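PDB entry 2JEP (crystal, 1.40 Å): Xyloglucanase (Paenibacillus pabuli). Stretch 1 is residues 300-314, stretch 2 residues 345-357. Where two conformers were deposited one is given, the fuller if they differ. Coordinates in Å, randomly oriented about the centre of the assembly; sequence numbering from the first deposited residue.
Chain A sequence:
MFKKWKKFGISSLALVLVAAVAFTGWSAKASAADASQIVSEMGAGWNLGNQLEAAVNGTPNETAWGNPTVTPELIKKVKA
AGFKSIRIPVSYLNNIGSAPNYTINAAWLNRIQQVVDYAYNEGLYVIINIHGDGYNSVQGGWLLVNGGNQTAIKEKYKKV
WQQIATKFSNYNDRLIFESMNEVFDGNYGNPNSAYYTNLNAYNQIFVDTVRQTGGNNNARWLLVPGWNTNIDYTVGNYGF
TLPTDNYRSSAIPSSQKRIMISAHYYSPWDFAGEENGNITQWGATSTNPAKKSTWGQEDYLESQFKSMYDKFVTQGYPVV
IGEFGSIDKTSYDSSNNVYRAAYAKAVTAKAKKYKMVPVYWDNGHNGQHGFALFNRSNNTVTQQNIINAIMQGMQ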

# COMPACT_ATOMS: atom_id res chain seq x y z
N TYR A 300 -16.30 13.37 6.80
CA TYR A 300 -15.75 12.08 7.25
C TYR A 300 -14.30 11.92 6.85
O TYR A 300 -13.45 11.53 7.65
CB TYR A 300 -16.62 10.95 6.71
CG TYR A 300 -16.17 9.60 7.17
CD1 TYR A 300 -16.48 9.15 8.43
CD2 TYR A 300 -15.46 8.76 6.34
CE1 TYR A 300 -16.07 7.90 8.86
CE2 TYR A 300 -15.03 7.51 6.76
CZ TYR A 300 -15.36 7.07 8.01
OH TYR A 300 -14.92 5.83 8.41
N LEU A 301 -14.00 12.28 5.61
CA LEU A 301 -12.63 12.23 5.12
C LEU A 301 -11.73 13.11 6.00
O LEU A 301 -10.63 12.69 6.39
CB LEU A 301 -12.60 12.68 3.66
CG LEU A 301 -11.25 12.91 3.02
CD1 LEU A 301 -10.36 11.65 3.05
CD2 LEU A 301 -11.44 13.39 1.60
N GLU A 302 -12.19 14.31 6.30
CA GLU A 302 -11.46 15.20 7.21
C GLU A 302 -11.17 14.57 8.57
O GLU A 302 -10.02 14.59 9.04
CB GLU A 302 -12.24 16.52 7.35
CG GLU A 302 -11.81 17.42 8.51
CD GLU A 302 -10.41 17.97 8.42
OE1 GLU A 302 -9.88 18.17 7.29
OE2 GLU A 302 -9.81 18.21 9.51
N SER A 303 -12.19 14.03 9.22
CA SER A 303 -12.05 13.41 10.54
C SER A 303 -11.07 12.23 10.50
O SER A 303 -10.22 12.06 11.37
CB SER A 303 -13.41 12.90 11.04
OG SER A 303 -13.30 12.30 12.32
N GLN A 304 -11.23 11.39 9.48
CA GLN A 304 -10.39 10.23 9.36
C GLN A 304 -8.92 10.60 9.23
O GLN A 304 -8.05 10.07 9.92
CB GLN A 304 -10.85 9.39 8.17
CG GLN A 304 -12.15 8.67 8.40
CD GLN A 304 -11.98 7.47 9.26
OE1 GLN A 304 -11.34 6.50 8.83
NE2 GLN A 304 -12.51 7.52 10.46
N PHE A 305 -8.60 11.45 8.26
CA PHE A 305 -7.20 11.77 8.03
C PHE A 305 -6.63 12.61 9.16
O PHE A 305 -5.47 12.41 9.56
CB PHE A 305 -6.99 12.43 6.67
CG PHE A 305 -7.00 11.47 5.49
CD1 PHE A 305 -7.60 10.22 5.56
CD2 PHE A 305 -6.41 11.84 4.29
CE1 PHE A 305 -7.61 9.38 4.46
CE2 PHE A 305 -6.42 11.01 3.18
CZ PHE A 305 -7.02 9.77 3.28
N LYS A 306 -7.44 13.49 9.75
CA LYS A 306 -6.94 14.23 10.90
C LYS A 306 -6.55 13.27 12.02
O LYS A 306 -5.57 13.52 12.73
CB LYS A 306 -7.94 15.26 11.40
CG LYS A 306 -7.35 16.13 12.50
CD LYS A 306 -8.27 17.28 12.85
CE LYS A 306 -7.60 18.24 13.82
NZ LYS A 306 -7.43 17.63 15.17
N SER A 307 -7.27 12.16 12.17
CA SER A 307 -6.95 11.24 13.27
C SER A 307 -5.58 10.60 13.08
O SER A 307 -4.87 10.36 14.06
CB SER A 307 -8.06 10.22 13.46
OG SER A 307 -8.06 9.18 12.50
N MET A 308 -5.19 10.32 11.82
CA MET A 308 -3.87 9.78 11.56
C MET A 308 -2.79 10.82 11.81
O MET A 308 -1.71 10.52 12.32
CB MET A 308 -3.77 9.25 10.11
CG MET A 308 -4.59 8.01 9.84
SD MET A 308 -3.99 6.52 10.69
CE MET A 308 -2.48 6.15 9.74
N TYR A 309 -3.06 12.07 11.43
CA TYR A 309 -2.14 13.17 11.69
C TYR A 309 -1.90 13.32 13.19
O TYR A 309 -0.75 13.38 13.67
CB TYR A 309 -2.69 14.46 11.08
CG TYR A 309 -1.86 15.65 11.44
CD1 TYR A 309 -0.73 15.97 10.71
CD2 TYR A 309 -2.21 16.47 12.52
CE1 TYR A 309 0.04 17.06 11.03
CE2 TYR A 309 -1.42 17.56 12.87
CZ TYR A 309 -0.32 17.85 12.11
OH TYR A 309 0.46 18.94 12.49
N ASP A 310 -2.99 13.39 13.94
CA ASP A 310 -2.90 13.63 15.38
C ASP A 310 -2.17 12.49 16.11
O ASP A 310 -1.40 12.73 17.05
CB ASP A 310 -4.29 13.78 15.96
CG ASP A 310 -4.96 15.10 15.61
OD1 ASP A 310 -4.29 16.05 15.19
OD2 ASP A 310 -6.19 15.17 15.78
N LYS A 311 -2.40 11.25 15.70
CA LYS A 311 -1.85 10.11 16.41
C LYS A 311 -0.39 9.85 16.02
O LYS A 311 0.41 9.51 16.88
CB LYS A 311 -2.69 8.85 16.18
CG LYS A 311 -2.25 7.62 16.94
CD LYS A 311 -2.20 7.81 18.46
CE LYS A 311 -3.55 8.14 19.06
NZ LYS A 311 -3.48 8.17 20.55
N PHE A 312 -0.08 9.98 14.73
CA PHE A 312 1.20 9.53 14.21
C PHE A 312 2.08 10.63 13.67
O PHE A 312 3.25 10.71 14.05
CB PHE A 312 0.99 8.42 13.16
CG PHE A 312 0.30 7.23 13.71
CD1 PHE A 312 0.90 6.47 14.70
CD2 PHE A 312 -0.95 6.84 13.23
CE1 PHE A 312 0.27 5.40 15.23
CE2 PHE A 312 -1.58 5.73 13.76
CZ PHE A 312 -0.96 5.02 14.75
N VAL A 313 1.57 11.45 12.76
CA VAL A 313 2.42 12.45 12.11
C VAL A 313 3.04 13.39 13.14
O VAL A 313 4.25 13.72 13.04
CB VAL A 313 1.67 13.27 11.03
CG1 VAL A 313 2.62 14.32 10.40
CG2 VAL A 313 1.11 12.34 9.91
N THR A 314 2.24 13.79 14.12
CA THR A 314 2.71 14.70 15.17
C THR A 314 3.80 14.09 16.03
O THR A 314 4.47 14.83 16.77
CB THR A 314 1.58 15.12 16.13
OG1 THR A 314 1.01 13.99 16.79
CG2 THR A 314 0.51 15.93 15.42
N LYS A 345 -9.28 13.82 -6.03
CA LYS A 345 -8.75 15.12 -5.65
C LYS A 345 -8.90 15.36 -4.16
O LYS A 345 -7.98 15.86 -3.51
CB LYS A 345 -9.44 16.24 -6.44
CG LYS A 345 -8.90 17.61 -6.12
CD LYS A 345 -9.39 18.64 -7.12
CE LYS A 345 -8.86 20.02 -6.77
NZ LYS A 345 -9.20 20.98 -7.86
N ALA A 346 -10.08 15.05 -3.63
CA ALA A 346 -10.35 15.30 -2.22
C ALA A 346 -9.42 14.47 -1.33
O ALA A 346 -8.86 14.98 -0.35
CB ALA A 346 -11.81 15.04 -1.91
N VAL A 347 -9.25 13.18 -1.65
CA VAL A 347 -8.39 12.33 -0.82
C VAL A 347 -6.96 12.82 -0.92
O VAL A 347 -6.24 12.90 0.08
CB VAL A 347 -8.54 10.84 -1.22
CG1 VAL A 347 -7.46 9.99 -0.54
CG2 VAL A 347 -9.95 10.32 -0.93
N THR A 348 -6.51 13.14 -2.15
CA THR A 348 -5.13 13.62 -2.34
C THR A 348 -4.91 14.92 -1.57
O THR A 348 -3.90 15.06 -0.86
CB THR A 348 -4.82 13.80 -3.84
OG1 THR A 348 -5.00 12.54 -4.50
CG2 THR A 348 -3.43 14.30 -4.06
N ALA A 349 -5.85 15.85 -1.71
CA ALA A 349 -5.71 17.15 -1.04
C ALA A 349 -5.73 16.98 0.47
O ALA A 349 -5.06 17.71 1.19
CB ALA A 349 -6.83 18.08 -1.46
N LYS A 350 -6.52 16.03 0.97
CA LYS A 350 -6.60 15.85 2.44
C LYS A 350 -5.29 15.26 2.94
O LYS A 350 -4.82 15.61 4.03
CB LYS A 350 -7.76 14.94 2.80
CG LYS A 350 -8.11 14.96 4.29
CD LYS A 350 -8.60 16.32 4.77
CE LYS A 350 -9.98 16.64 4.24
NZ LYS A 350 -10.32 18.07 4.56
N ALA A 351 -4.74 14.30 2.19
CA ALA A 351 -3.40 13.80 2.51
C ALA A 351 -2.37 14.93 2.53
O ALA A 351 -1.54 15.03 3.44
CB ALA A 351 -2.97 12.71 1.53
N LYS A 352 -2.41 15.79 1.51
CA LYS A 352 -1.48 16.91 1.44
C LYS A 352 -1.63 17.81 2.66
O LYS A 352 -0.62 18.22 3.27
CB LYS A 352 -1.69 17.69 0.13
CG LYS A 352 -0.77 18.92 -0.07
CD LYS A 352 0.59 18.55 -0.56
CE LYS A 352 1.47 19.79 -0.76
NZ LYS A 352 0.80 20.88 -1.48
N LYS A 353 -2.87 18.12 3.03
CA LYS A 353 -3.16 18.97 4.19
C LYS A 353 -2.52 18.43 5.45
O LYS A 353 -1.93 19.17 6.25
CB LYS A 353 -4.66 19.11 4.38
CG LYS A 353 -5.09 19.86 5.62
CD LYS A 353 -6.58 19.89 5.74
CE LYS A 353 -7.02 20.67 6.98
NZ LYS A 353 -8.48 20.68 7.15
N TYR A 354 -2.65 17.11 5.62
CA TYR A 354 -2.22 16.46 6.85
C TYR A 354 -0.85 15.78 6.70
O TYR A 354 -0.48 14.94 7.51
CB TYR A 354 -3.29 15.49 7.36
CG TYR A 354 -4.40 16.27 8.03
CD1 TYR A 354 -4.13 17.03 9.16
CD2 TYR A 354 -5.69 16.27 7.54
CE1 TYR A 354 -5.11 17.77 9.77
CE2 TYR A 354 -6.68 17.02 8.14
CZ TYR A 354 -6.37 17.77 9.27
OH TYR A 354 -7.33 18.55 9.89
N LYS A 355 -0.10 16.22 5.69
CA LYS A 355 1.30 15.88 5.56
C LYS A 355 1.53 14.38 5.53
O LYS A 355 2.42 13.85 6.17
CB LYS A 355 2.11 16.56 6.67
CG LYS A 355 1.73 18.01 6.85
CD LYS A 355 2.02 18.81 5.63
N MET A 356 0.73 13.71 4.69
CA MET A 356 0.85 12.28 4.50
C MET A 356 0.79 11.95 3.01
O MET A 356 0.38 12.78 2.20
CB MET A 356 -0.20 11.54 5.31
CG MET A 356 -1.63 12.01 5.07
SD MET A 356 -2.88 11.31 6.15
CE MET A 356 -2.43 12.08 7.72
N VAL A 357 1.27 10.76 2.64
CA VAL A 357 1.48 10.46 1.22
C VAL A 357 0.28 9.71 0.66
O VAL A 357 -0.03 8.62 1.14
CB VAL A 357 2.73 9.58 1.01
CG1 VAL A 357 2.93 9.26 -0.48
CG2 VAL A 357 3.98 10.24 1.61

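What fills the centre of the contact? F305 points toward the second helix, and its ring lies against one turn of it: CZ of F305 is 3.9 Å from CG1 of V347, and CE2 of F305 is 4.2 Å from CB of A351. The sulfur of M356 approaches the same ring obliquely, SD lying 4.5 Å from the ring centroid of F305. One turn earlier, L301 extends the apolar seam, with its CD2 3.9 Å from CB of A346.

How does the contact continue where the second helix ends? Y354 is the first residue to leave helical geometry, and the chain beyond it still packs on the first helix. CE of M356 reaches 3.9 Å from CB of M308 and 4.2 Å from CG2 of V313, so one methyl group touches successive turns.

What holds the Y354 ring? CA of K306 sits over one face, 3.9 Å from the ring centroid of Y354, in a CH-pi contact. The Y309 ring meets it obliquely, with planes at 48° and CG of Y309 3.5 Å from CD1 of Y354.

What closes the polar edge? E302 gathers three partners. Its OE1 forms salt bridges with NZ of K350 at 2.8 Å and NZ of K353 at 2.9 Å, while OE2 of E302 accepts a short 2.5 Å hydrogen bond from OH of Y354.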